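Local coordinates for argininosuccinate lyase (Chelativorans sp., PDB 6RXA), which is an EDDS lyase of the aspartase/fumarase superfamily, a C-N bond-cleaving enzyme that probably also splits argininosuccinate into fumarate and arginine, at residues S257-Q260 against L261-T264; K353-M356 against R357-A360. The protein carries 2 engineered substitutions. One frame throughout, in Å; residues are numbered along the deposited sequence.

Contact 1: residues S257-Q260 against L261-T264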
loop_
_atom_site.group_PDB
_atom_site.type_symbol
_atom_site.label_atom_id
_atom_site.label_comp_id
_atom_site.label_asym_id
_atom_site.label_seq_id
_atom_site.Cartn_x
_atom_site.Cartn_y
_atom_site.Cartn_z
ATOM N N SER A 257 4.447 15.973 -13.697
ATOM C CA SER A 257 4.690 16.991 -12.678
ATOM C C SER A 257 5.742 17.990 -13.145
ATOM O O SER A 257 5.591 19.204 -12.944
ATOM C CB SER A 257 5.102 16.306 -11.376
ATOM O OG SER A 257 5.074 17.188 -10.272
ATOM N N GLU A 258 6.812 17.505 -13.784
ATOM C CA GLU A 258 7.855 18.389 -14.295
ATOM C C GLU A 258 7.269 19.408 -15.258
ATOM O O GLU A 258 7.536 20.611 -15.152
ATOM C CB GLU A 258 8.919 17.567 -15.024
ATOM C CG GLU A 258 10.196 18.350 -15.300
ATOM C CD GLU A 258 11.266 18.102 -14.255
ATOM O OE1 GLU A 258 11.587 16.913 -14.021
ATOM O OE2 GLU A 258 11.792 19.099 -13.679
ATOM N N ILE A 259 6.464 18.930 -16.207
ATOM C CA ILE A 259 5.842 19.798 -17.207
ATOM C C ILE A 259 4.845 20.742 -16.544
ATOM O O ILE A 259 4.722 21.907 -16.933
ATOM C CB ILE A 259 5.201 18.960 -18.330
ATOM C CG1 ILE A 259 6.283 18.197 -19.102
ATOM C CG2 ILE A 259 4.400 19.860 -19.256
ATOM C CD1 ILE A 259 5.740 17.211 -20.128
ATOM N N GLN A 260 4.114 20.259 -15.548
ATOM C CA GLN A 260 3.195 21.129 -14.824
ATOM C C GLN A 260 3.937 22.293 -14.170
ATOM O O GLN A 260 3.447 23.426 -14.178
ATOM C CB GLN A 260 2.408 20.328 -13.795
ATOM C CG GLN A 260 1.184 21.065 -13.294
ATOM C CD GLN A 260 0.317 20.238 -12.376
ATOM O OE1 GLN A 260 0.721 19.168 -11.900
ATOM N NE2 GLN A 260 -0.876 20.747 -12.081
ATOM N N LEU A 261 5.118 22.037 -13.596
ATOM C CA LEU A 261 5.889 23.134 -13.020
ATOM C C LEU A 261 6.426 24.059 -14.111
ATOM O O LEU A 261 6.326 25.286 -13.992
ATOM C CB LEU A 261 7.006 22.601 -12.114
ATOM C CG LEU A 261 6.552 21.843 -10.870
ATOM C CD1 LEU A 261 7.751 21.582 -9.928
ATOM C CD2 LEU A 261 5.449 22.588 -10.116
ATOM N N TRP A 262 6.974 23.500 -15.194
ATOM C CA TRP A 262 7.452 24.332 -16.295
ATOM C C TRP A 262 6.374 25.277 -16.819
ATOM O O TRP A 262 6.674 26.398 -17.260
ATOM C CB TRP A 262 7.878 23.462 -17.477
ATOM C CG TRP A 262 9.124 22.663 -17.343
ATOM C CD1 TRP A 262 10.100 22.761 -16.388
ATOM C CD2 TRP A 262 9.530 21.629 -18.233
ATOM N NE1 TRP A 262 11.097 21.833 -16.643
ATOM C CE2 TRP A 262 10.765 21.131 -17.774
ATOM C CE3 TRP A 262 8.971 21.087 -19.399
ATOM C CZ2 TRP A 262 11.441 20.099 -18.430
ATOM C CZ3 TRP A 262 9.636 20.058 -20.039
ATOM C CH2 TRP A 262 10.858 19.573 -19.550
ATOM N N SER A 263 5.118 24.839 -16.791
ATOM C CA SER A 263 4.003 25.583 -17.357
ATOM C C SER A 263 3.198 26.350 -16.316
ATOM O O SER A 263 2.143 26.896 -16.656
ATOM C CB SER A 263 3.110 24.670 -18.201
ATOM O OG SER A 263 2.557 23.593 -17.448
ATOM N N THR A 264 3.689 26.462 -15.085
ATOM C CA THR A 264 3.079 27.376 -14.136
ATOM C C THR A 264 3.127 28.795 -14.687
ATOM O O THR A 264 3.941 29.134 -15.560
ATOM C CB THR A 264 3.786 27.363 -12.777
ATOM O OG1 THR A 264 5.187 27.643 -12.930
ATOM C CG2 THR A 264 3.549 26.042 -12.060
#

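Contact 2: residues K353-M356 against R357-A360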
loop_
_atom_site.group_PDB
_atom_site.type_symbol
_atom_site.label_atom_id
_atom_site.label_comp_id
_atom_site.label_asym_id
_atom_site.label_seq_id
_atom_site.Cartn_x
_atom_site.Cartn_y
_atom_site.Cartn_z
ATOM N N LYS A 353 11.499 29.163 -25.667
ATOM C CA LYS A 353 12.953 29.065 -25.756
ATOM C C LYS A 353 13.631 30.297 -25.181
ATOM O O LYS A 353 14.685 30.187 -24.540
ATOM C CB LYS A 353 13.387 28.843 -27.203
ATOM C CG LYS A 353 12.884 27.536 -27.788
ATOM C CD LYS A 353 13.507 27.286 -29.150
ATOM C CE LYS A 353 12.978 26.012 -29.777
ATOM N NZ LYS A 353 13.585 25.747 -31.116
ATOM N N GLU A 354 13.045 31.480 -25.395
ATOM C CA GLU A 354 13.681 32.702 -24.911
ATOM C C GLU A 354 13.689 32.749 -23.389
ATOM O O GLU A 354 14.702 33.117 -22.780
ATOM C CB GLU A 354 12.971 33.935 -25.476
ATOM C CG GLU A 354 13.291 34.261 -26.923
ATOM C CD GLU A 354 12.898 35.686 -27.297
ATOM O OE1 GLU A 354 12.841 36.549 -26.394
ATOM O OE2 GLU A 354 12.646 35.941 -28.493
ATOM N N ARG A 355 12.573 32.396 -22.757
ATOM C CA ARG A 355 12.525 32.420 -21.299
ATOM C C ARG A 355 13.432 31.346 -20.709
ATOM O O ARG A 355 14.098 31.582 -19.694
ATOM C CB ARG A 355 11.079 32.266 -20.833
ATOM C CG ARG A 355 10.843 32.352 -19.343
ATOM C CD ARG A 355 10.699 33.765 -18.787
ATOM N NE ARG A 355 9.679 34.669 -19.355
ATOM C CZ ARG A 355 8.488 34.356 -19.878
ATOM N NH1 ARG A 355 8.067 33.105 -20.010
ATOM N NH2 ARG A 355 7.713 35.343 -20.309
ATOM N N MET A 356 13.477 30.165 -21.326
ATOM C CA MET A 356 14.388 29.121 -20.868
ATOM C C MET A 356 15.828 29.624 -20.863
ATOM O O MET A 356 16.553 29.455 -19.878
ATOM C CB MET A 356 14.280 27.905 -21.785
ATOM C CG MET A 356 13.049 27.036 -21.571
ATOM S SD MET A 356 12.992 25.716 -22.798
ATOM C CE MET A 356 11.716 24.665 -22.113
ATOM N N ARG A 357 16.248 30.252 -21.961
ATOM C CA ARG A 357 17.601 30.799 -22.034
ATOM C C ARG A 357 17.797 31.905 -21.007
ATOM O O ARG A 357 18.859 31.992 -20.369
ATOM C CB ARG A 357 17.857 31.334 -23.441
ATOM C CG ARG A 357 19.284 31.797 -23.691
ATOM C CD ARG A 357 19.408 32.385 -25.118
ATOM N NE ARG A 357 18.507 31.738 -26.083
ATOM C CZ ARG A 357 17.455 32.322 -26.668
ATOM N NH1 ARG A 357 16.704 31.632 -27.520
ATOM N NH2 ARG A 357 17.153 33.592 -26.419
ATOM N N GLN A 358 16.792 32.767 -20.827
ATOM C CA GLN A 358 16.918 33.858 -19.866
ATOM C C GLN A 358 17.203 33.327 -18.467
ATOM O O GLN A 358 18.126 33.789 -17.788
ATOM C CB GLN A 358 15.640 34.696 -19.846
ATOM C CG GLN A 358 15.663 35.820 -18.834
ATOM C CD GLN A 358 14.387 36.639 -18.829
ATOM O OE1 GLN A 358 13.396 36.280 -19.470
ATOM N NE2 GLN A 358 14.404 37.749 -18.102
ATOM N N TYR A 359 16.401 32.372 -17.999
ATOM C CA TYR A 359 16.650 31.801 -16.685
ATOM C C TYR A 359 18.055 31.214 -16.609
ATOM O O TYR A 359 18.781 31.439 -15.636
ATOM C CB TYR A 359 15.630 30.718 -16.373
ATOM C CG TYR A 359 14.232 31.202 -16.096
ATOM C CD1 TYR A 359 13.939 32.547 -15.932
ATOM C CD2 TYR A 359 13.194 30.306 -16.011
ATOM C CE1 TYR A 359 12.636 32.971 -15.671
ATOM C CE2 TYR A 359 11.910 30.717 -15.738
ATOM C CZ TYR A 359 11.624 32.032 -15.578
ATOM O OH TYR A 359 10.322 32.428 -15.322
ATOM N N ALA A 360 18.456 30.456 -17.637
ATOM C CA ALA A 360 19.777 29.828 -17.610
ATOM C C ALA A 360 20.883 30.867 -17.487
ATOM O O ALA A 360 21.888 30.641 -16.798
ATOM C CB ALA A 360 19.988 28.975 -18.862
#

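Contact 1: residues S257-Q260 against L261-T264
Glu258 lies across the indole of Trp262, one helical turn further on. The methylene CG of Glu258 does the touching, 3.8 Å from Trp262 CE2, over one face of the ring but offset toward its rim. Two torsions put it there: CG is anti to the backbone N (chi1 -166°), and the chain then bends at chi2 (97°) to swing the carboxylate past the ring, its plane turned 40° from the indole. The same face also receives the backbone oxygen of Glu258, 3.4 Å from Trp262 CG. The acid is held beyond the helix, OE1 by the hydroxyl of Tyr171 and OE2 by Gln319 of the third subunit; Tyr171 also meets the indole edge-to-face, so acid and ring share a neighbour. Further along the indole, Ile259 passes at a slant, its CG1 3.9 Å from Trp262 CZ3.

Past Trp262 the backbone leaves helical geometry at Ser263, and hydroxyls take up the carbonyls of the final turn. Ser263 OG donates to Ile259 O at 2.8 Å, while Ser263 N donates to that oxygen at 3.0 Å from the opposite face of the carbonyl plane, so one oxygen is gripped twice by one residue. Leu261 O is likewise shared: Thr264 OG1 reaches it in the carbonyl plane at 2.8 Å, and Thr264 N bonds to it as well. Thr264 OG1 in turn accepts from Tyr267 N, tying the exit turn to the loop that follows. Gln260 NE2 donates to Glu293 of its own chain and to the backbone oxygen of Gln159 of the second subunit. This is a buried C-terminal turn, closing the long helix 236-262 of an aspartase/fumarase-type tetramer where three subunits meet.

Contact 2: residues K353-M356 against R357-A360
Four successive i to i+4 bonds, from Arg357 N to Lys353 O at 3.0 Å through to Ala360 N to Met356 O, make residues 353-360 a regular first stretch of helix 353-362. On this frame Arg355 and Tyr359 run side by side and point the same way. CG of Arg355 sits over the phenol face, 4.1 Å from the ring centroid and 21° off the normal, a CH-pi contact; Arg355 CD comes 3.7 Å from Tyr359 OH. With CG anti to the backbone N, Arg355 bends at chi2 (84°) and again at chi3, which keeps its aliphatic part close to the ring while the guanidinium plane is tilted 36° from the phenol. Gln358 flanks the same arginine, its OE1 3.8 Å from Arg355 CD, and Gln358 NE2 donates to Glu362 OE1 one turn on. The phenol oxygen itself donates to Tyr267 O in a loop of the same chain.

On another side of the helix, Arg357 doubles back toward the first turn. Its chain runs extended until a bend at chi3, which lays one guanidinium face toward Lys353 O, 3.9 Å from Arg357 NH1. Arg357 NH2 stands 4.0 Å from Glu354 CG, but the charges do not meet: Glu354 OE1 is 5.2 Å from Arg357 NH2. Met356 and Ala360 turn to strand 153-158, packing on Met154 and Val155. Between the two segments the side chains thus meet by van der Waals approach, without a side-chain hydrogen bond or salt bridge: methylenes touch a ring face, an amide oxygen and a guanidinium nitrogen, and the opposite charges probably attract only weakly. Cohesion rests on the backbone bonds, with Tyr359 supplying a polar tie to the neighbouring loop.

Contact 1 is wholly buried and closes the long helix 236-262; contact 2 opens the short helix 353-362 and is partly at the surface, away from the annotated sites. Their centres lie about 15 Å apart and they do not touch, yet both reach the loop after Thr264: Tyr267 gives its N to contact 1 and its O to contact 2, and Val269 packs against both. The chemistry follows the setting. Carboxylate, amide and hydroxyls in contact 1 find specific partners, several on two other subunits, whereas the charged ends of contact 2 sit mostly at the exposed side, and the second subunit meets it through Tyr359.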